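Local coordinates for FAD:protein FMN transferase (Vibrio cholerae, PDB 6NXI) that probably transfers the FMN moiety of FAD onto a threonine hydroxyl of a target flavoprotein, releasing AMP, with magnesium or manganese as cofactor, at residues K22-P27 and V195-A200; K33-E38 and Q170-E175; E83-N88 and T130-L135; N88-G93 and N290-L295. All coordinates share one frame; numbering follows the deposited sequence.

Contact 1. Residues K22-P27 and V195-A200; sequences KYIQQP and VPWRIA
W197 packs its indole against K22 and I24 in a buried apolar contact beside strand 17-24 of the eight-stranded antiparallel sheet of this ApbE-family protein. K22 and I24 belong to that strand, second in the sheet, where backbone bonds tie K22 to M178 and I24 to N176. The tryptophan comes from the loop that precedes strand 199-203, half of a separate two-stranded antiparallel pair with strand 211-215. The backbones stay well apart: the nearest CA atoms, those of K22 and W197, are 10.0 Å from each other, so the indole spans most of the gap and accounts for 77 Å² of the 142 Å² buried. Its six-membered ring leads. The CB of K22 lies 4.0 Å from CZ3 of W197, and CH2 of W197 comes equally near the carbonyl O of K22. Beyond CB the lysine runs extended and away, so its aliphatic root does the packing and not its ammonium end. I24 is folded at its second torsion (chi2 -53°), which brings CD1 to 4.1 Å from CH2 of W197; the two side chains pass alongside each other, running in opposite directions. Both approaches to the indole are oblique. Q7 of the outermost strand 7-14 touches K22, I24 and W197 alike, while L187 and N191 also pack on the tryptophan. Y23, between the two contacting residues, points from the other side of its strand. The polar corner of the indole is held too: NE1 of W197 donates a hydrogen bond to the carbonyl O of K188.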
loop_
_atom_site.group_PDB
_atom_site.type_symbol
_atom_site.label_atom_id
_atom_site.label_comp_id
_atom_site.label_asym_id
_atom_site.label_seq_id
_atom_site.Cartn_x
_atom_site.Cartn_y
_atom_site.Cartn_z
ATOM N N LYS A 22 -13.646 6.374 11.456
ATOM C CA LYS A 22 -15.057 6.491 11.879
ATOM C C LYS A 22 -15.394 5.286 12.734
ATOM O O LYS A 22 -15.015 4.155 12.382
ATOM C CB LYS A 22 -16.024 6.591 10.698
ATOM C CG LYS A 22 -15.852 7.863 9.899
ATOM C CD LYS A 22 -16.795 7.898 8.671
ATOM C CE LYS A 22 -16.697 9.218 7.929
ATOM N NZ LYS A 22 -17.707 9.386 6.858
ATOM N N TYR A 23 -16.054 5.519 13.854
ATOM C CA TYR A 23 -16.456 4.375 14.699
ATOM C C TYR A 23 -17.801 4.709 15.324
ATOM O O TYR A 23 -18.204 5.883 15.412
ATOM C CB TYR A 23 -15.363 3.998 15.709
ATOM C CG TYR A 23 -15.156 5.031 16.780
ATOM C CD1 TYR A 23 -14.199 6.012 16.637
ATOM C CD2 TYR A 23 -15.887 5.013 17.959
ATOM C CE1 TYR A 23 -14.000 6.986 17.597
ATOM C CE2 TYR A 23 -15.684 5.969 18.932
ATOM C CZ TYR A 23 -14.734 6.959 18.755
ATOM O OH TYR A 23 -14.517 7.928 19.702
ATOM N N ILE A 24 -18.452 3.657 15.820
ATOM C CA ILE A 24 -19.784 3.794 16.439
ATOM C C ILE A 24 -19.600 3.765 17.953
ATOM O O ILE A 24 -19.037 2.817 18.462
ATOM C CB ILE A 24 -20.796 2.757 15.941
ATOM C CG1 ILE A 24 -20.885 2.760 14.405
ATOM C CG2 ILE A 24 -22.152 3.062 16.573
ATOM C CD1 ILE A 24 -21.163 4.129 13.791
ATOM N N GLN A 25 -20.050 4.823 18.612
ATOM C CA GLN A 25 -19.986 4.951 20.089
ATOM C C GLN A 25 -20.774 3.781 20.661
ATOM O O GLN A 25 -21.863 3.440 20.133
ATOM C CB GLN A 25 -20.511 6.337 20.484
ATOM C CG GLN A 25 -20.402 6.615 21.979
ATOM C CD GLN A 25 -18.967 6.685 22.455
ATOM O OE1 GLN A 25 -18.077 7.084 21.725
ATOM N NE2 GLN A 25 -18.734 6.347 23.721
ATOM N N GLN A 26 -20.245 3.177 21.712
ATOM C CA GLN A 26 -20.902 2.080 22.464
ATOM C C GLN A 26 -20.656 2.348 23.936
ATOM O O GLN A 26 -19.745 3.078 24.308
ATOM C CB GLN A 26 -20.340 0.732 22.005
ATOM C CG GLN A 26 -20.955 0.270 20.693
ATOM C CD GLN A 26 -22.437 -0.002 20.798
ATOM O OE1 GLN A 26 -23.288 0.774 20.326
ATOM N NE2 GLN A 26 -22.768 -1.134 21.399
ATOM N N PRO A 27 -21.506 1.835 24.849
ATOM C CA PRO A 27 -21.248 2.057 26.261
ATOM C C PRO A 27 -19.877 1.515 26.687
ATOM O O PRO A 27 -19.439 0.487 26.205
ATOM C CB PRO A 27 -22.414 1.322 26.944
ATOM C CG PRO A 27 -23.501 1.272 25.883
ATOM C CD PRO A 27 -22.753 1.126 24.572
ATOM N N VAL A 195 -25.845 -0.776 8.746
ATOM C CA VAL A 195 -25.519 -1.629 7.577
ATOM C C VAL A 195 -24.005 -1.678 7.413
ATOM O O VAL A 195 -23.284 -0.782 7.854
ATOM C CB VAL A 195 -26.212 -1.155 6.304
ATOM C CG1 VAL A 195 -27.714 -1.228 6.432
ATOM C CG2 VAL A 195 -25.748 0.221 5.868
ATOM N N PRO A 196 -23.484 -2.747 6.777
ATOM C CA PRO A 196 -22.056 -2.847 6.561
ATOM C C PRO A 196 -21.549 -1.592 5.841
ATOM O O PRO A 196 -22.245 -1.043 4.979
ATOM C CB PRO A 196 -21.909 -4.091 5.697
ATOM C CG PRO A 196 -23.165 -4.914 6.032
ATOM C CD PRO A 196 -24.245 -3.873 6.196
ATOM N N TRP A 197 -20.338 -1.169 6.205
ATOM C CA TRP A 197 -19.758 0.115 5.731
ATOM C C TRP A 197 -19.695 0.098 4.205
ATOM O O TRP A 197 -19.307 -0.959 3.654
ATOM C CB TRP A 197 -18.335 0.288 6.307
ATOM C CG TRP A 197 -18.283 0.404 7.806
ATOM C CD1 TRP A 197 -18.140 -0.626 8.696
ATOM C CD2 TRP A 197 -18.417 1.589 8.590
ATOM N NE1 TRP A 197 -18.240 -0.163 9.973
ATOM C CE2 TRP A 197 -18.383 1.191 9.952
ATOM C CE3 TRP A 197 -18.546 2.947 8.306
ATOM C CZ2 TRP A 197 -18.426 2.110 10.993
ATOM C CZ3 TRP A 197 -18.604 3.867 9.339
ATOM C CH2 TRP A 197 -18.557 3.444 10.676
ATOM N N ARG A 198 -19.887 1.255 3.586
ATOM C CA ARG A 198 -20.022 1.394 2.112
ATOM C C ARG A 198 -18.761 2.057 1.568
ATOM O O ARG A 198 -18.305 3.110 2.067
ATOM C CB ARG A 198 -21.314 2.169 1.785
ATOM C CG ARG A 198 -22.567 1.442 2.256
ATOM C CD ARG A 198 -23.876 2.218 2.200
ATOM N NE ARG A 198 -24.414 2.108 0.839
ATOM C CZ ARG A 198 -24.727 3.112 0.010
ATOM N NH1 ARG A 198 -24.615 4.389 0.358
ATOM N NH2 ARG A 198 -25.188 2.820 -1.198
ATOM N N ILE A 199 -18.087 1.406 0.600
ATOM C CA ILE A 199 -16.929 2.076 -0.035
ATOM C C ILE A 199 -17.289 2.197 -1.515
ATOM O O ILE A 199 -18.130 1.459 -2.005
ATOM C CB ILE A 199 -15.609 1.304 0.197
ATOM C CG1 ILE A 199 -15.653 0.006 -0.591
ATOM C CG2 ILE A 199 -15.352 1.075 1.706
ATOM C CD1 ILE A 199 -14.327 -0.678 -0.683
ATOM N N ALA A 200 -16.661 3.109 -2.211
ATOM C CA ALA A 200 -16.886 3.287 -3.663
ATOM C C ALA A 200 -15.671 2.822 -4.445
ATOM O O ALA A 200 -14.532 3.140 -4.072
ATOM C CB ALA A 200 -17.228 4.731 -3.927
#

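Contact 2. Residues K33-E38 and Q170-E175; sequences KTLQTE and QSQGIE
L35 divides its two methyls between Q172 and I174, residues on either side of a glycine in the left-handed region, so a single leucine packs on a chain that is in the middle of leaving its helix. CD1 of L35 meets CD1 of I174 at 3.7 Å, the two side chains reaching toward each other tip to tip. The other methyl, CD2 of L35, rests 3.8 Å from CG of Q172 and nearly as close to CB; here the chains lie alongside and run in opposite directions. CB and CG of Q172 lean on the leucine; the bend at chi2 (-66°) sets only where the amide goes. CD1 of I174 also lies 4.0 Å from CD2 of L35, so I174 meets both methyls of L35. What holds the receiving side in shape is a Schellman motif closing helix 157-171: the N of G173 bonds to the O of Q170 at 2.9 Å and the N of I174 reaches back to the O of L169, with G173 (phi 76°) as the C-prime residue. The reversal sets I174 against L169 of its own helix, facing helix 32-50, before the chain enters strand 177-181. Both helices pack on the large antiparallel sheet, and Y23 of strand 17-24 touches L35 as well as I174. Y168 of helix 157-171 covers L35 further, and A30, in the loop leading to helix 32-50, touches both L35 and Q172. The nearest pair of CA atoms, those of L35 and Q172, is 8.4 Å apart.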
loop_
_atom_site.group_PDB
_atom_site.type_symbol
_atom_site.label_atom_id
_atom_site.label_comp_id
_atom_site.label_asym_id
_atom_site.label_seq_id
_atom_site.Cartn_x
_atom_site.Cartn_y
_atom_site.Cartn_z
ATOM N N LYS A 33 -10.957 11.714 22.616
ATOM C CA LYS A 33 -9.633 12.336 22.811
ATOM C C LYS A 33 -8.630 11.255 23.185
ATOM O O LYS A 33 -7.529 11.287 22.678
ATOM C CB LYS A 33 -9.621 13.404 23.908
ATOM C CG LYS A 33 -8.395 14.307 23.844
ATOM C CD LYS A 33 -8.509 15.565 24.702
ATOM C CE LYS A 33 -7.980 15.409 26.111
ATOM N NZ LYS A 33 -6.499 15.276 26.155
ATOM N N THR A 34 -8.979 10.395 24.126
ATOM C CA THR A 34 -8.097 9.292 24.577
ATOM C C THR A 34 -7.712 8.439 23.357
ATOM O O THR A 34 -6.539 8.110 23.177
ATOM C CB THR A 34 -8.787 8.424 25.627
ATOM O OG1 THR A 34 -9.028 9.275 26.752
ATOM C CG2 THR A 34 -7.959 7.220 26.037
ATOM N N LEU A 35 -8.709 8.064 22.565
ATOM C CA LEU A 35 -8.464 7.199 21.388
ATOM C C LEU A 35 -7.563 7.919 20.401
ATOM O O LEU A 35 -6.656 7.260 19.842
ATOM C CB LEU A 35 -9.795 6.841 20.721
ATOM C CG LEU A 35 -10.725 5.969 21.554
ATOM C CD1 LEU A 35 -12.105 5.921 20.900
ATOM C CD2 LEU A 35 -10.169 4.571 21.726
ATOM N N GLN A 36 -7.829 9.184 20.072
ATOM C CA GLN A 36 -7.028 9.861 19.031
ATOM C C GLN A 36 -5.586 10.014 19.493
ATOM O O GLN A 36 -4.660 9.923 18.696
ATOM C CB GLN A 36 -7.578 11.240 18.692
ATOM C CG GLN A 36 -6.922 11.850 17.459
ATOM C CD GLN A 36 -7.821 12.854 16.774
ATOM O OE1 GLN A 36 -8.611 13.525 17.425
ATOM N NE2 GLN A 36 -7.657 13.013 15.474
ATOM N N THR A 37 -5.418 10.246 20.787
ATOM C CA THR A 37 -4.056 10.415 21.337
ATOM C C THR A 37 -3.241 9.139 21.090
ATOM O O THR A 37 -2.070 9.232 20.670
ATOM C CB THR A 37 -4.128 10.798 22.820
ATOM O OG1 THR A 37 -4.712 12.094 22.994
ATOM C CG2 THR A 37 -2.733 10.823 23.401
ATOM N N GLU A 38 -3.811 7.972 21.321
ATOM C CA GLU A 38 -3.062 6.712 21.129
ATOM C C GLU A 38 -2.925 6.425 19.637
ATOM O O GLU A 38 -1.893 5.950 19.208
ATOM C CB GLU A 38 -3.733 5.570 21.864
ATOM C CG GLU A 38 -2.931 4.292 21.776
ATOM C CD GLU A 38 -1.502 4.315 22.277
ATOM O OE1 GLU A 38 -1.048 5.306 22.921
ATOM O OE2 GLU A 38 -0.822 3.326 22.020
ATOM N N GLN A 170 -10.050 -2.424 18.252
ATOM C CA GLN A 170 -10.563 -3.711 18.810
ATOM C C GLN A 170 -10.139 -3.841 20.269
ATOM O O GLN A 170 -10.968 -4.278 21.109
ATOM C CB GLN A 170 -10.067 -4.838 17.921
ATOM C CG GLN A 170 -10.783 -4.826 16.595
ATOM C CD GLN A 170 -10.407 -5.930 15.644
ATOM O OE1 GLN A 170 -10.829 -5.892 14.492
ATOM N NE2 GLN A 170 -9.630 -6.914 16.127
ATOM N N SER A 171 -8.876 -3.521 20.592
ATOM C CA SER A 171 -8.327 -3.631 21.966
ATOM C C SER A 171 -9.149 -2.735 22.892
ATOM O O SER A 171 -9.255 -3.041 24.093
ATOM C CB SER A 171 -6.853 -3.291 22.008
ATOM O OG SER A 171 -6.648 -1.886 22.115
ATOM N N GLN A 172 -9.770 -1.679 22.364
ATOM C CA GLN A 172 -10.585 -0.717 23.161
ATOM C C GLN A 172 -12.080 -1.098 23.124
ATOM O O GLN A 172 -12.900 -0.293 23.657
ATOM C CB GLN A 172 -10.318 0.687 22.594
ATOM C CG GLN A 172 -8.925 1.218 22.910
ATOM C CD GLN A 172 -8.725 1.460 24.384
ATOM O OE1 GLN A 172 -9.577 2.025 25.035
ATOM N NE2 GLN A 172 -7.604 1.019 24.931
ATOM N N GLY A 173 -12.450 -2.255 22.563
ATOM C CA GLY A 173 -13.837 -2.765 22.555
ATOM C C GLY A 173 -14.691 -2.035 21.554
ATOM O O GLY A 173 -15.916 -2.054 21.690
ATOM N N ILE A 174 -14.064 -1.542 20.478
ATOM C CA ILE A 174 -14.803 -0.902 19.356
ATOM C C ILE A 174 -14.907 -1.906 18.205
ATOM O O ILE A 174 -13.879 -2.214 17.603
ATOM C CB ILE A 174 -14.107 0.404 18.939
ATOM C CG1 ILE A 174 -14.072 1.381 20.111
ATOM C CG2 ILE A 174 -14.720 1.056 17.708
ATOM C CD1 ILE A 174 -13.095 2.489 19.906
ATOM N N GLU A 175 -16.118 -2.364 17.929
ATOM C CA GLU A 175 -16.320 -3.478 16.978
ATOM C C GLU A 175 -16.986 -2.952 15.707
ATOM O O GLU A 175 -17.159 -3.760 14.808
ATOM C CB GLU A 175 -17.042 -4.628 17.663
ATOM C CG GLU A 175 -16.261 -5.176 18.880
ATOM C CD GLU A 175 -14.790 -5.624 18.735
ATOM O OE1 GLU A 175 -14.396 -6.090 17.665
ATOM O OE2 GLU A 175 -14.006 -5.548 19.734
#

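Contact 3. Residues E83-N88 and T130-L135; sequences EAIRLN and TGIEHL. With EDO (1,2-ethanediol), chain E.
I132 is the centre of this contact, with 74 Å² of its surface buried against I85 and N88 on one side of helix 75-90. Its branched side chain lies over the flat amide of N88: CG1 of I132 stands above the amide CG at 3.7 Å, and CG2 of I132 comes to 3.4 Å from OD1 of N88. The asparagine extends anti to its own backbone nitrogen (chi1 174°), which aims the amide at the isoleucine, and ND2 is fixed by a hydrogen bond to the carbonyl O of L95. One turn earlier, CG1 of I85 meets CD1 of I132 at 4.1 Å, the two chains crossing at a slant, while CD1 of I85 goes on to CD2 of L135 at 4.3 Å. On another side of the helix R86 grips E83 side-on: NE of R86 bonds OE1 of E83 almost straight (174°), and NH2 of R86 bonds OE2 of E83, both at 2.9 Å. T267 gives that OE2 a second partner, and an ethanediol, probably from the crystallisation liquor, takes one hydrogen bond from each of NH1 and NH2 of R86. The packing joins helix 75-90 to the short 3-10 turn 132-134 that leads into strand 135-138, and with the N88 side chain about 7 Å from the bound FAD, it forms part of the surroundings of the flavin pocket.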
loop_
_atom_site.group_PDB
_atom_site.type_symbol
_atom_site.label_atom_id
_atom_site.label_comp_id
_atom_site.label_asym_id
_atom_site.label_seq_id
_atom_site.Cartn_x
_atom_site.Cartn_y
_atom_site.Cartn_z
ATOM N N GLU A 83 6.684 -9.583 5.026
ATOM C CA GLU A 83 5.478 -9.597 4.166
ATOM C C GLU A 83 5.907 -9.070 2.796
ATOM O O GLU A 83 5.537 -9.654 1.807
ATOM C CB GLU A 83 4.346 -8.803 4.790
ATOM C CG GLU A 83 3.083 -8.885 3.961
ATOM C CD GLU A 83 2.390 -10.246 3.884
ATOM O OE1 GLU A 83 2.940 -11.285 4.407
ATOM O OE2 GLU A 83 1.305 -10.268 3.226
ATOM N N ALA A 84 6.734 -8.058 2.742
ATOM C CA ALA A 84 7.205 -7.525 1.449
ATOM C C ALA A 84 7.947 -8.606 0.637
ATOM O O ALA A 84 7.821 -8.669 -0.643
ATOM C CB ALA A 84 8.088 -6.314 1.637
ATOM N N ILE A 85 8.794 -9.361 1.323
ATOM C CA ILE A 85 9.546 -10.465 0.678
ATOM C C ILE A 85 8.579 -11.559 0.230
ATOM O O ILE A 85 8.723 -12.023 -0.913
ATOM C CB ILE A 85 10.680 -10.962 1.582
ATOM C CG1 ILE A 85 11.718 -9.855 1.739
ATOM C CG2 ILE A 85 11.286 -12.227 0.996
ATOM C CD1 ILE A 85 12.749 -10.171 2.749
ATOM N N ARG A 86 7.614 -11.929 1.079
ATOM C CA ARG A 86 6.644 -12.976 0.714
ATOM C C ARG A 86 5.884 -12.543 -0.536
ATOM O O ARG A 86 5.674 -13.383 -1.447
ATOM C CB ARG A 86 5.660 -13.237 1.848
ATOM C CG ARG A 86 4.768 -14.431 1.575
ATOM C CD ARG A 86 3.720 -14.587 2.640
ATOM N NE ARG A 86 2.641 -13.605 2.659
ATOM C CZ ARG A 86 1.508 -13.736 1.997
ATOM N NH1 ARG A 86 1.314 -14.802 1.248
ATOM N NH2 ARG A 86 0.572 -12.812 2.062
ATOM N N LEU A 87 5.468 -11.272 -0.582
ATOM C CA LEU A 87 4.645 -10.808 -1.706
ATOM C C LEU A 87 5.514 -10.616 -2.945
ATOM O O LEU A 87 5.009 -10.748 -4.067
ATOM C CB LEU A 87 3.922 -9.516 -1.319
ATOM C CG LEU A 87 2.860 -9.657 -0.235
ATOM C CD1 LEU A 87 2.225 -8.319 0.073
ATOM C CD2 LEU A 87 1.802 -10.665 -0.611
ATOM N N ASN A 88 6.789 -10.352 -2.756
ATOM C CA ASN A 88 7.736 -10.380 -3.888
ATOM C C ASN A 88 7.670 -11.773 -4.549
ATOM O O ASN A 88 7.552 -11.834 -5.781
ATOM C CB ASN A 88 9.165 -10.013 -3.489
ATOM C CG ASN A 88 10.128 -10.201 -4.638
ATOM O OD1 ASN A 88 10.722 -11.299 -4.818
ATOM N ND2 ASN A 88 10.335 -9.123 -5.400
ATOM N N THR A 130 19.550 -2.200 -7.159
ATOM C CA THR A 130 18.200 -2.680 -6.786
ATOM C C THR A 130 18.134 -4.200 -6.961
ATOM O O THR A 130 18.912 -4.785 -7.726
ATOM C CB THR A 130 17.114 -1.975 -7.606
ATOM O OG1 THR A 130 17.228 -2.521 -8.917
ATOM C CG2 THR A 130 17.291 -0.482 -7.588
ATOM N N GLY A 131 17.259 -4.849 -6.207
ATOM C CA GLY A 131 16.961 -6.271 -6.368
ATOM C C GLY A 131 16.742 -6.907 -5.029
ATOM O O GLY A 131 17.599 -6.721 -4.134
ATOM N N ILE A 132 15.594 -7.566 -4.895
ATOM C CA ILE A 132 15.134 -8.225 -3.648
ATOM C C ILE A 132 16.209 -9.221 -3.183
ATOM O O ILE A 132 16.252 -9.472 -1.979
ATOM C CB ILE A 132 13.762 -8.893 -3.888
ATOM C CG1 ILE A 132 13.041 -9.187 -2.568
ATOM C CG2 ILE A 132 13.892 -10.133 -4.743
ATOM C CD1 ILE A 132 12.513 -7.974 -1.867
ATOM N N GLU A 133 16.944 -9.804 -4.118
ATOM C CA GLU A 133 17.934 -10.877 -3.812
ATOM C C GLU A 133 18.999 -10.316 -2.868
ATOM O O GLU A 133 19.667 -11.153 -2.172
ATOM C CB GLU A 133 18.543 -11.451 -5.090
ATOM C CG GLU A 133 19.398 -10.454 -5.880
ATOM C CD GLU A 133 18.688 -9.459 -6.793
ATOM O OE1 GLU A 133 17.410 -9.522 -6.893
ATOM O OE2 GLU A 133 19.448 -8.681 -7.515
ATOM N N HIS A 134 19.177 -8.993 -2.837
ATOM C CA HIS A 134 20.227 -8.297 -2.049
ATOM C C HIS A 134 19.836 -8.181 -0.575
ATOM O O HIS A 134 20.723 -7.821 0.241
ATOM C CB HIS A 134 20.586 -6.932 -2.614
ATOM C CG HIS A 134 21.157 -6.946 -3.988
ATOM N ND1 HIS A 134 22.421 -7.490 -4.294
ATOM C CD2 HIS A 134 20.669 -6.441 -5.132
ATOM C CE1 HIS A 134 22.652 -7.326 -5.579
ATOM N NE2 HIS A 134 21.594 -6.658 -6.117
ATOM N N LEU A 135 18.568 -8.444 -0.254
ATOM C CA LEU A 135 17.982 -8.200 1.078
ATOM C C LEU A 135 17.713 -9.562 1.717
ATOM O O LEU A 135 17.006 -10.367 1.093
ATOM C CB LEU A 135 16.677 -7.405 0.915
ATOM C CG LEU A 135 15.939 -7.067 2.218
ATOM C CD1 LEU A 135 16.770 -6.170 3.130
ATOM C CD2 LEU A 135 14.618 -6.401 1.915
HETATM C C1 EDO E . -2.359 -15.036 -0.781
HETATM O O1 EDO E . -1.228 -15.746 -0.309
HETATM C C2 EDO E . -2.306 -13.584 -0.585
HETATM O O2 EDO E . -1.798 -13.237 0.674
#

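Contact 4. Residues N88-G93 and N290-L295; sequences NGLTEG and NQIPVL
L90 holds CG anti to its backbone N (chi1 -173°), and N290 carries its amide beside its own backbone N (chi1 -66°); together these torsions bring a leucine methyl over a flat amide. CD1 of L90 lies 3.6 Å from ND2 of N290, equally near OD1 and scarcely farther from CG, so it sits above the amide plane toward the O and N end, between the two polar atoms. The two side chains run past each other in opposite directions. A hydrogen bond from ND2 of N290 to the carbonyl O of V286 fixes the amide's rotation, and V286 itself touches L90. The second leucine methyl, CD2 of L90, reaches CD1 of I292 at 4.3 Å, a looser apolar touch. I292 is buried and packs further on V260 of strand 255-262 and L271 of helix 265-278. An ethanediol, probably from the crystallisation liquor, lies about 4 Å from the L90 side chain. Just past the leucine, E92 adopts positive phi (58°) and sends OE2 to a salt bridge with R282 of helix 280-289. The N of G93 bonds the O of N88 at 2.9 Å, and the N of E92 bonds the O of G89 at 3.1 Å. L90 is thus the last residue of a helix closed by a Schellman motif, packed against the link between helix 280-289 and strand 294-299 of the large antiparallel sheet.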
loop_
_atom_site.group_PDB
_atom_site.type_symbol
_atom_site.label_atom_id
_atom_site.label_comp_id
_atom_site.label_asym_id
_atom_site.label_seq_id
_atom_site.Cartn_x
_atom_site.Cartn_y
_atom_site.Cartn_z
ATOM N N ASN A 88 6.789 -10.352 -2.756
ATOM C CA ASN A 88 7.736 -10.380 -3.888
ATOM C C ASN A 88 7.670 -11.773 -4.549
ATOM O O ASN A 88 7.552 -11.834 -5.781
ATOM C CB ASN A 88 9.165 -10.013 -3.489
ATOM C CG ASN A 88 10.128 -10.201 -4.638
ATOM O OD1 ASN A 88 10.722 -11.299 -4.818
ATOM N ND2 ASN A 88 10.335 -9.123 -5.400
ATOM N N GLY A 89 7.769 -12.872 -3.790
ATOM C CA GLY A 89 7.679 -14.217 -4.394
ATOM C C GLY A 89 6.344 -14.426 -5.090
ATOM O O GLY A 89 6.323 -14.893 -6.223
ATOM N N LEU A 90 5.245 -14.038 -4.429
ATOM C CA LEU A 90 3.896 -14.345 -4.931
ATOM C C LEU A 90 3.677 -13.573 -6.231
ATOM O O LEU A 90 3.054 -14.129 -7.102
ATOM C CB LEU A 90 2.854 -14.025 -3.866
ATOM C CG LEU A 90 1.436 -14.455 -4.221
ATOM C CD1 LEU A 90 1.321 -15.973 -4.363
ATOM C CD2 LEU A 90 0.469 -13.929 -3.179
ATOM N N THR A 91 4.231 -12.361 -6.360
ATOM C CA THR A 91 4.033 -11.519 -7.545
ATOM C C THR A 91 5.154 -11.712 -8.558
ATOM O O THR A 91 5.278 -10.857 -9.441
ATOM C CB THR A 91 3.815 -10.051 -7.125
ATOM O OG1 THR A 91 4.999 -9.564 -6.493
ATOM C CG2 THR A 91 2.601 -9.898 -6.252
ATOM N N GLU A 92 5.939 -12.800 -8.475
ATOM C CA GLU A 92 6.968 -13.122 -9.503
ATOM C C GLU A 92 7.948 -11.936 -9.617
ATOM O O GLU A 92 8.380 -11.647 -10.747
ATOM C CB GLU A 92 6.284 -13.473 -10.844
ATOM C CG GLU A 92 5.311 -14.672 -10.788
ATOM C CD GLU A 92 4.417 -14.927 -12.018
ATOM O OE1 GLU A 92 4.533 -14.185 -13.047
ATOM O OE2 GLU A 92 3.550 -15.841 -11.946
ATOM N N GLY A 93 8.269 -11.240 -8.513
ATOM C CA GLY A 93 9.286 -10.159 -8.499
ATOM C C GLY A 93 8.724 -8.760 -8.731
ATOM O O GLY A 93 9.513 -7.781 -8.676
ATOM N N ASN A 290 -4.711 -18.050 -5.968
ATOM C CA ASN A 290 -4.464 -17.813 -4.521
ATOM C C ASN A 290 -5.717 -17.288 -3.835
ATOM O O ASN A 290 -5.620 -16.836 -2.664
ATOM C CB ASN A 290 -3.242 -16.920 -4.361
ATOM C CG ASN A 290 -1.972 -17.599 -4.832
ATOM O OD1 ASN A 290 -1.374 -18.373 -4.091
ATOM N ND2 ASN A 290 -1.547 -17.348 -6.059
ATOM N N GLN A 291 -6.877 -17.374 -4.471
ATOM C CA GLN A 291 -8.135 -16.973 -3.797
ATOM C C GLN A 291 -8.016 -15.525 -3.311
ATOM O O GLN A 291 -8.502 -15.231 -2.228
ATOM C CB GLN A 291 -8.460 -17.853 -2.579
ATOM C CG GLN A 291 -8.414 -19.334 -2.876
ATOM C CD GLN A 291 -9.633 -19.726 -3.666
ATOM O OE1 GLN A 291 -9.741 -19.407 -4.846
ATOM N NE2 GLN A 291 -10.553 -20.426 -3.017
ATOM N N ILE A 292 -7.441 -14.634 -4.117
ATOM C CA ILE A 292 -7.364 -13.186 -3.800
ATOM C C ILE A 292 -8.521 -12.485 -4.490
ATOM O O ILE A 292 -8.611 -12.579 -5.722
ATOM C CB ILE A 292 -6.018 -12.589 -4.236
ATOM C CG1 ILE A 292 -4.823 -13.403 -3.759
ATOM C CG2 ILE A 292 -5.922 -11.158 -3.758
ATOM C CD1 ILE A 292 -3.521 -12.922 -4.338
ATOM N N PRO A 293 -9.419 -11.804 -3.757
ATOM C CA PRO A 293 -10.446 -10.968 -4.367
ATOM C C PRO A 293 -9.790 -9.728 -4.993
ATOM O O PRO A 293 -9.232 -8.877 -4.280
ATOM C CB PRO A 293 -11.408 -10.627 -3.241
ATOM C CG PRO A 293 -11.053 -11.560 -2.127
ATOM C CD PRO A 293 -9.594 -11.874 -2.294
ATOM N N VAL A 294 -9.863 -9.626 -6.322
ATOM C CA VAL A 294 -9.235 -8.493 -7.038
ATOM C C VAL A 294 -10.177 -8.003 -8.132
ATOM O O VAL A 294 -10.789 -8.852 -8.836
ATOM C CB VAL A 294 -7.889 -8.882 -7.660
ATOM C CG1 VAL A 294 -7.202 -7.673 -8.269
ATOM C CG2 VAL A 294 -7.004 -9.560 -6.637
ATOM N N LEU A 295 -10.190 -6.685 -8.314
ATOM C CA LEU A 295 -10.814 -6.029 -9.480
ATOM C C LEU A 295 -9.742 -5.186 -10.151
ATOM O O LEU A 295 -9.209 -4.238 -9.555
ATOM C CB LEU A 295 -12.009 -5.187 -9.041
ATOM C CG LEU A 295 -12.765 -4.527 -10.193
ATOM C CD1 LEU A 295 -13.482 -5.573 -11.014
ATOM C CD2 LEU A 295 -13.737 -3.493 -9.653
#

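Overall arrangement
The four contacts form two pairs. Contacts 1 and 2 meet through Y23: its OH is 3.4 Å from CD1 of L35 and its CB 3.6 Å from CG2 of I174, so the strand whose one face receives W197 carries L35 of helix 32-50 and I174 on its other. Both lie away from the FAD and magnesium sites. Contacts 3 and 4 share N88 and helix 75-90, with centres 14 Å apart; they lie nearer these sites, the N88 side chain about 13 Å from a magnesium ion and that of I292 about 12 Å. Contacts 1 and 3 sit on opposite sides of the chain's centre, 36 Å between centres, whereas contacts 1 and 4 both reach the large sheet.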